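Local coordinates for microtubule-associated protein 1A/1B, light chain 3 (Trypanosoma brucei brucei, PDB 3W1Y), which probably acts in autophagy as a ubiquitin-like protein of the ATG8 family, thought to be attached to phosphatidylethanolamine in membranes, at residues A[34-39]-A[110-115]; A[83-88]-A[95-100]. All coordinates share one frame; numbering follows the deposited sequence.

Interaction 1 of 2, residues A[34-39]-A[110-115]; sequences IPILCE and ACLGDI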
ATOM      1  N   ILE A  34     -19.831  -0.866  -0.970  1.00 26.74           N
ATOM      2  CA  ILE A  34     -19.428  -1.547   0.247  1.00 25.48           C
ATOM      3  C   ILE A  34     -19.193  -0.483   1.318  1.00 24.93           C
ATOM      4  O   ILE A  34     -18.360   0.406   1.138  1.00 23.96           O
ATOM      5  CB  ILE A  34     -18.130  -2.373  -0.017  1.00 25.90           C
ATOM      6  CG1 ILE A  34     -18.298  -3.291  -1.262  1.00 25.24           C
ATOM      7  CG2 ILE A  34     -17.643  -3.116   1.280  1.00 25.33           C
ATOM      8  CD1 ILE A  34     -19.493  -4.343  -1.178  1.00 23.43           C
ATOM      9  N   PRO A  35     -19.954  -0.553   2.431  1.00 25.38           N
ATOM     10  CA  PRO A  35     -19.659   0.326   3.578  1.00 24.57           C
ATOM     11  C   PRO A  35     -18.521  -0.221   4.439  1.00 23.95           C
ATOM     12  O   PRO A  35     -18.555  -1.366   4.883  1.00 24.32           O
ATOM     13  CB  PRO A  35     -20.981   0.385   4.344  1.00 25.17           C
ATOM     14  CG  PRO A  35     -21.718  -0.897   3.951  1.00 26.19           C
ATOM     15  CD  PRO A  35     -21.160  -1.388   2.633  1.00 25.23           C
ATOM     16  N   ILE A  36     -17.526   0.629   4.678  1.00 23.11           N
ATOM     17  CA  ILE A  36     -16.290   0.250   5.293  1.00 22.88           C
ATOM     18  C   ILE A  36     -16.038   1.149   6.505  1.00 23.44           C
ATOM     19  O   ILE A  36     -16.163   2.373   6.430  1.00 22.17           O
ATOM     20  CB  ILE A  36     -15.124   0.377   4.286  1.00 23.08           C
ATOM     21  CG1 ILE A  36     -15.414  -0.445   3.029  1.00 22.27           C
ATOM     22  CG2 ILE A  36     -13.758  -0.009   4.930  1.00 23.33           C
ATOM     23  CD1 ILE A  36     -14.444  -0.162   1.857  1.00 22.04           C
ATOM     24  N   LEU A  37     -15.703   0.522   7.631  1.00 23.65           N
ATOM     25  CA  LEU A  37     -15.375   1.262   8.838  1.00 24.15           C
ATOM     26  C   LEU A  37     -13.912   0.965   9.154  1.00 25.04           C
ATOM     27  O   LEU A  37     -13.580  -0.190   9.395  1.00 24.28           O
ATOM     28  CB  LEU A  37     -16.329   0.820   9.972  1.00 24.58           C
ATOM     29  CG  LEU A  37     -16.403   1.578  11.308  1.00 22.82           C
ATOM     30  CD1 LEU A  37     -15.069   1.480  12.040  1.00 20.57           C
ATOM     31  CD2 LEU A  37     -16.805   3.011  11.095  1.00 19.85           C
ATOM     32  N   CYS A  38     -13.030   1.975   9.072  1.00 26.33           N
ATOM     33  CA  CYS A  38     -11.594   1.793   9.403  1.00 28.43           C
ATOM     34  C   CYS A  38     -11.210   2.454  10.685  1.00 28.33           C
ATOM     35  O   CYS A  38     -11.570   3.602  10.908  1.00 29.01           O
ATOM     36  CB  CYS A  38     -10.630   2.342   8.337  1.00 28.86           C
ATOM     37  SG  CYS A  38     -11.168   2.055   6.766  1.00 36.48           S
ATOM     38  N   GLU A  39     -10.475   1.715  11.508  1.00 28.88           N
ATOM     39  CA  GLU A  39      -9.923   2.214  12.748  1.00 30.35           C
ATOM     40  C   GLU A  39      -8.455   1.827  12.823  1.00 31.33           C
ATOM     41  O   GLU A  39      -8.059   0.806  12.261  1.00 29.94           O
ATOM     42  CB  GLU A  39     -10.646   1.635  13.965  1.00 30.58           C
ATOM     43  CG  GLU A  39     -12.096   2.076  14.082  1.00 31.12           C
ATOM     44  CD  GLU A  39     -12.759   1.541  15.345  1.00 31.13           C
ATOM     45  OE1 GLU A  39     -12.177   0.722  16.077  1.00 34.16           O
ATOM     46  OE2 GLU A  39     -13.887   1.928  15.608  1.00 33.38           O
ATOM     47  N   ALA A 110      -7.553  -7.888  -4.869  1.00 34.61           N
ATOM     48  CA  ALA A 110      -8.859  -8.400  -4.453  1.00 34.22           C
ATOM     49  C   ALA A 110      -9.931  -7.303  -4.565  1.00 33.80           C
ATOM     50  O   ALA A 110      -9.640  -6.129  -4.350  1.00 33.62           O
ATOM     51  CB  ALA A 110      -8.788  -8.959  -3.030  1.00 33.57           C
ATOM     52  N   CYS A 111     -11.152  -7.685  -4.930  1.00 33.90           N
ATOM     53  CA  CYS A 111     -12.283  -6.775  -4.939  1.00 34.65           C
ATOM     54  C   CYS A 111     -12.926  -6.673  -3.567  1.00 32.67           C
ATOM     55  O   CYS A 111     -13.153  -7.684  -2.906  1.00 32.29           O
ATOM     56  CB  CYS A 111     -13.334  -7.281  -5.926  1.00 35.59           C
ATOM     57  SG  CYS A 111     -12.746  -7.067  -7.586  1.00 44.88           S
ATOM     58  N   LEU A 112     -13.268  -5.452  -3.182  1.00 31.73           N
ATOM     59  CA  LEU A 112     -14.009  -5.164  -1.943  1.00 30.87           C
ATOM     60  C   LEU A 112     -15.288  -5.988  -1.815  1.00 30.42           C
ATOM     61  O   LEU A 112     -15.595  -6.482  -0.731  1.00 30.37           O
ATOM     62  CB  LEU A 112     -14.348  -3.668  -1.848  1.00 30.24           C
ATOM     63  CG  LEU A 112     -13.136  -2.746  -1.934  1.00 33.31           C
ATOM     64  CD1 LEU A 112     -13.463  -1.255  -1.729  1.00 32.97           C
ATOM     65  CD2 LEU A 112     -12.064  -3.209  -0.946  1.00 33.50           C
ATOM     66  N   GLY A 113     -16.037  -6.130  -2.911  1.00 30.09           N
ATOM     67  CA  GLY A 113     -17.260  -6.950  -2.907  1.00 30.14           C
ATOM     68  C   GLY A 113     -17.011  -8.410  -2.567  1.00 30.59           C
ATOM     69  O   GLY A 113     -17.807  -9.034  -1.881  1.00 30.68           O
ATOM     70  N   ASP A 114     -15.888  -8.969  -3.018  1.00 31.46           N
ATOM     71  CA  ASP A 114     -15.569 -10.355  -2.657  1.00 31.87           C
ATOM     72  C   ASP A 114     -15.186 -10.452  -1.188  1.00 31.38           C
ATOM     73  O   ASP A 114     -15.560 -11.397  -0.514  1.00 32.05           O
ATOM     74  CB  ASP A 114     -14.483 -10.945  -3.565  1.00 32.59           C
ATOM     75  CG  ASP A 114     -14.979 -11.167  -5.000  1.00 35.47           C
ATOM     76  OD1 ASP A 114     -16.135 -11.629  -5.180  1.00 37.24           O
ATOM     77  OD2 ASP A 114     -14.207 -10.895  -5.947  1.00 38.37           O
ATOM     78  N   ILE A 115     -14.462  -9.461  -0.683  1.00 30.11           N
ATOM     79  CA  ILE A 115     -14.055  -9.462   0.731  1.00 30.19           C
ATOM     80  C   ILE A 115     -15.279  -9.259   1.613  1.00 29.92           C
ATOM     81  O   ILE A 115     -15.441  -9.919   2.645  1.00 30.09           O
ATOM     82  CB  ILE A 115     -12.995  -8.356   0.995  1.00 29.91           C
ATOM     83  CG1 ILE A 115     -11.743  -8.631   0.130  1.00 30.51           C
ATOM     84  CG2 ILE A 115     -12.665  -8.240   2.483  1.00 28.85           C
ATOM     85  CD1 ILE A 115     -10.752  -7.502   0.119  1.00 30.27           C
TER
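Ile34 and Ile36 of strand 33-40 meet Leu112 and Gly113 in the first turn of helix 112-119. The contact is apolar, and no hydrogen bond crosses it. Ile34 lies over the helix start. Ile34 CG1 sits 4.0 Å from Leu112 CB, with the two side chains at a slant to each other. The end of the same branch goes further: Ile34 CD1 rests 3.8 Å from Gly113 CA. CG1 stands anti to the carbonyl carbon of Ile34 (chi1 -52°), which sends this branch to the helix and not CG2. Gly113 has no side chain, so the methyl lies against the helix backbone itself.

Ile36, two residues on, points the same way. Ile36 CD1 touches Leu112 CD1 at 3.9 Å, and the two side chains run at about a right angle. Leu112 thus meets Ile34 with CB and Ile36 with a terminal methyl.

Around this patch, Leu112 also packs on Leu72 of strand 68-73, and Ile36 on Phe81 of helix 78-88 and Val128 of strand 126-133. The helix itself starts with Cys111 at its N-cap; Cys111 O accepts a hydrogen bond from Ile115 N at 3.1 Å.

The contact joins a central strand of the ubiquitin-like sheet to the last helix. With aliphatic side chains meeting each other and the backbone of Gly113, it is held by apolar burial and the fit of the branches.

Interaction 2 of 2, residues A[83-88]-A[95-100]; sequences MALRQR and QAVFVF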
ATOM      1  N   MET A  83      -5.511   3.557  -1.462  1.00 33.03           N
ATOM      2  CA  MET A  83      -5.244   4.897  -1.990  1.00 34.46           C
ATOM      3  C   MET A  83      -6.266   5.903  -1.508  1.00 33.06           C
ATOM      4  O   MET A  83      -5.882   6.999  -1.165  1.00 33.74           O
ATOM      5  CB  MET A  83      -5.153   4.915  -3.518  1.00 34.73           C
ATOM      6  CG  MET A  83      -4.059   3.986  -4.043  1.00 35.64           C
ATOM      7  SD  MET A  83      -4.273   3.695  -5.813  1.00 39.96           S
ATOM      8  CE  MET A  83      -3.278   5.085  -6.465  1.00 37.57           C
ATOM      9  N   ALA A  84      -7.548   5.536  -1.447  1.00 31.53           N
ATOM     10  CA  ALA A  84      -8.547   6.426  -0.837  1.00 30.62           C
ATOM     11  C   ALA A  84      -8.228   6.768   0.654  1.00 29.95           C
ATOM     12  O   ALA A  84      -8.395   7.913   1.089  1.00 29.51           O
ATOM     13  CB  ALA A  84      -9.946   5.849  -0.985  1.00 29.48           C
ATOM     14  N   LEU A  85      -7.738   5.776   1.399  1.00 29.79           N
ATOM     15  CA  LEU A  85      -7.401   5.930   2.821  1.00 30.66           C
ATOM     16  C   LEU A  85      -6.169   6.824   2.993  1.00 32.37           C
ATOM     17  O   LEU A  85      -6.130   7.666   3.875  1.00 31.67           O
ATOM     18  CB  LEU A  85      -7.219   4.566   3.515  1.00 29.61           C
ATOM     19  CG  LEU A  85      -6.906   4.448   5.029  1.00 29.23           C
ATOM     20  CD1 LEU A  85      -7.951   5.124   5.977  1.00 26.17           C
ATOM     21  CD2 LEU A  85      -6.789   2.970   5.371  1.00 29.98           C
ATOM     22  N   ARG A  86      -5.194   6.646   2.107  1.00 34.92           N
ATOM     23  CA  ARG A  86      -4.017   7.505   2.033  1.00 37.62           C
ATOM     24  C   ARG A  86      -4.361   9.006   1.838  1.00 38.91           C
ATOM     25  O   ARG A  86      -3.843   9.874   2.550  1.00 37.83           O
ATOM     26  CB  ARG A  86      -3.147   7.017   0.892  1.00 38.35           C
ATOM     27  CG  ARG A  86      -1.718   7.163   1.157  1.00 42.89           C
ATOM     28  CD  ARG A  86      -0.899   7.044  -0.109  1.00 48.06           C
ATOM     29  NE  ARG A  86       0.515   6.954   0.233  1.00 52.34           N
ATOM     30  CZ  ARG A  86       1.271   7.998   0.555  1.00 55.08           C
ATOM     31  NH1 ARG A  86       0.742   9.217   0.574  1.00 57.15           N
ATOM     32  NH2 ARG A  86       2.556   7.829   0.851  1.00 55.23           N
ATOM     33  N   GLN A  87      -5.233   9.278   0.864  1.00 40.31           N
ATOM     34  CA  GLN A  87      -5.773  10.605   0.610  1.00 42.90           C
ATOM     35  C   GLN A  87      -6.514  11.168   1.815  1.00 42.11           C
ATOM     36  O   GLN A  87      -6.377  12.336   2.131  1.00 42.92           O
ATOM     37  CB  GLN A  87      -6.764  10.571  -0.561  1.00 43.03           C
ATOM     38  CG  GLN A  87      -6.229  10.130  -1.941  1.00 46.44           C
ATOM     39  CD  GLN A  87      -7.368   9.925  -2.977  1.00 48.30           C
ATOM     40  OE1 GLN A  87      -8.423  10.584  -2.897  1.00 52.55           O
ATOM     41  NE2 GLN A  87      -7.166   8.989  -3.934  1.00 53.09           N
ATOM     42  N   ARG A  88      -7.336  10.343   2.457  1.00 41.97           N
ATOM     43  CA  ARG A  88      -8.155  10.773   3.579  1.00 41.79           C
ATOM     44  C   ARG A  88      -7.314  11.061   4.829  1.00 42.16           C
ATOM     45  O   ARG A  88      -7.645  11.949   5.613  1.00 42.92           O
ATOM     46  CB  ARG A  88      -9.208   9.701   3.893  1.00 41.57           C
ATOM     47  CG  ARG A  88     -10.086  10.056   5.066  1.00 42.36           C
ATOM     48  CD  ARG A  88     -11.362  10.763   4.598  1.00 45.00           C
ATOM     49  NE  ARG A  88     -12.525   9.928   4.905  1.00 48.48           N
ATOM     50  CZ  ARG A  88     -13.324   9.372   4.007  1.00 47.86           C
ATOM     51  NH1 ARG A  88     -13.142   9.574   2.709  1.00 49.79           N
ATOM     52  NH2 ARG A  88     -14.328   8.628   4.423  1.00 48.15           N
ATOM     53  N   GLN A  95       5.453   7.961   4.281  1.00 54.55           N
ATOM     54  CA  GLN A  95       4.398   7.239   5.003  1.00 52.75           C
ATOM     55  C   GLN A  95       3.606   6.240   4.156  1.00 51.02           C
ATOM     56  O   GLN A  95       3.099   6.562   3.091  1.00 50.70           O
ATOM     57  CB  GLN A  95       3.435   8.222   5.658  1.00 52.46           C
ATOM     58  CG  GLN A  95       4.102   9.269   6.527  1.00 54.59           C
ATOM     59  CD  GLN A  95       3.100  10.144   7.246  1.00 56.64           C
ATOM     60  OE1 GLN A  95       2.523  11.070   6.664  1.00 57.85           O
ATOM     61  NE2 GLN A  95       2.894   9.865   8.525  1.00 56.73           N
ATOM     62  N   ALA A  96       3.506   5.018   4.655  1.00 49.51           N
ATOM     63  CA  ALA A  96       2.697   3.986   4.023  1.00 47.82           C
ATOM     64  C   ALA A  96       1.548   3.621   4.946  1.00 46.04           C
ATOM     65  O   ALA A  96       1.685   3.684   6.169  1.00 45.71           O
ATOM     66  CB  ALA A  96       3.541   2.758   3.740  1.00 48.38           C
ATOM     67  N   VAL A  97       0.416   3.246   4.358  1.00 44.25           N
ATOM     68  CA  VAL A  97      -0.689   2.674   5.121  1.00 42.39           C
ATOM     69  C   VAL A  97      -0.875   1.226   4.691  1.00 41.49           C
ATOM     70  O   VAL A  97      -0.832   0.935   3.509  1.00 41.55           O
ATOM     71  CB  VAL A  97      -2.008   3.512   4.967  1.00 41.97           C
ATOM     72  CG1 VAL A  97      -2.459   3.581   3.510  1.00 41.59           C
ATOM     73  CG2 VAL A  97      -3.128   2.972   5.872  1.00 39.98           C
ATOM     74  N   PHE A  98      -1.035   0.318   5.653  1.00 40.40           N
ATOM     75  CA  PHE A  98      -1.414  -1.068   5.360  1.00 39.48           C
ATOM     76  C   PHE A  98      -2.726  -1.386   6.089  1.00 38.33           C
ATOM     77  O   PHE A  98      -3.000  -0.821   7.152  1.00 37.84           O
ATOM     78  CB  PHE A  98      -0.287  -2.057   5.735  1.00 40.83           C
ATOM     79  CG  PHE A  98       0.407  -1.726   7.035  1.00 42.09           C
ATOM     80  CD1 PHE A  98      -0.017  -2.301   8.236  1.00 42.68           C
ATOM     81  CD2 PHE A  98       1.479  -0.828   7.061  1.00 43.88           C
ATOM     82  CE1 PHE A  98       0.602  -1.988   9.463  1.00 42.32           C
ATOM     83  CE2 PHE A  98       2.122  -0.509   8.278  1.00 44.02           C
ATOM     84  CZ  PHE A  98       1.669  -1.088   9.488  1.00 44.53           C
ATOM     85  N   VAL A  99      -3.544  -2.257   5.495  1.00 37.18           N
ATOM     86  CA  VAL A  99      -4.856  -2.623   6.043  1.00 36.28           C
ATOM     87  C   VAL A  99      -5.036  -4.130   6.316  1.00 36.83           C
ATOM     88  O   VAL A  99      -4.474  -4.971   5.617  1.00 36.61           O
ATOM     89  CB  VAL A  99      -6.037  -2.115   5.156  1.00 35.64           C
ATOM     90  CG1 VAL A  99      -6.055  -0.581   5.090  1.00 35.79           C
ATOM     91  CG2 VAL A  99      -5.988  -2.710   3.761  1.00 34.64           C
ATOM     92  N   PHE A 100      -5.856  -4.436   7.326  1.00 36.77           N
ATOM     93  CA  PHE A 100      -6.112  -5.790   7.786  1.00 37.51           C
ATOM     94  C   PHE A 100      -7.595  -6.076   7.860  1.00 37.45           C
ATOM     95  O   PHE A 100      -8.384  -5.218   8.233  1.00 37.07           O
ATOM     96  CB  PHE A 100      -5.496  -6.020   9.174  1.00 37.68           C
ATOM     97  CG  PHE A 100      -4.044  -5.697   9.245  1.00 39.22           C
ATOM     98  CD1 PHE A 100      -3.622  -4.404   9.542  1.00 40.88           C
ATOM     99  CD2 PHE A 100      -3.080  -6.677   8.971  1.00 40.93           C
ATOM    100  CE1 PHE A 100      -2.253  -4.094   9.594  1.00 41.94           C
ATOM    101  CE2 PHE A 100      -1.717  -6.380   9.018  1.00 39.31           C
ATOM    102  CZ  PHE A 100      -1.304  -5.097   9.323  1.00 40.18           C
TER
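Helix 78-88 packs on strand 96-100, outermost in the ubiquitin-like sheet of this chain, and this contact is part of the hydrophobic core between them. The axes of segments 83-88 and 96-100 approach to 8.9 Å, with the N-to-C directions 129° apart.

Leu85 carries the apolar part. Its CD2 touches two valines that point to the helix from the same strand. Leu85 CD2 is 3.7 Å from Val97 CG2. The same atom, Leu85 CD2, is 3.6 Å from Val99 CG1. Leu85 passes Val97 at a slant, while Leu85 and Val99 meet tip to tip. CG of Leu85 is anti to its own backbone N (chi1 -178°), and this carries the methyl out to the strand. Val97 CG1 lies 4.3 Å from Arg86 CG, a looser approach. Leu85 also packs on Phe70 and Tyr130 of two other strands, and Val99 on Phe81 of the helix.

Arg86 makes the polar part at the strand start. Its chain is extended from CG to NE and brings the guanidinium to the backbone of Gln95. Arg86 NH2 comes within 2.6 Å of Gln95 O, but it approaches obliquely and the geometry is not that of a hydrogen bond. NH2 instead bonds to Glu92 O, and NH1 bonds weakly to Leu91 O. The side chain of Gln95 turns to other partners: Gln95 OE1 accepts a hydrogen bond from Glu92 N, and NE2 bonds to Asn134 OD1.

The contact therefore has a buried aliphatic centre and a polar end. There the positive charge of Arg86 probably also suits the nearby Gln95 O.

From the N terminus, two helices precede strand 33-40, which later meets the start of helix 112-119, so interaction 1 closes a long loop of 70 residues. Interaction 2 lies nested inside that loop. It closes a short one, in which helix 78-88 is followed after a turn by strand 96-100. Helix 112-119 is the next element along the chain. The two contacts do not touch: their centres are 13 Å apart and their nearest atoms about 5 Å. Both reach the same four-stranded sheet, interaction 1 at an inner strand and interaction 2 at one that is outermost within the chain. Together they tie two helices to the ubiquitin-like sheet.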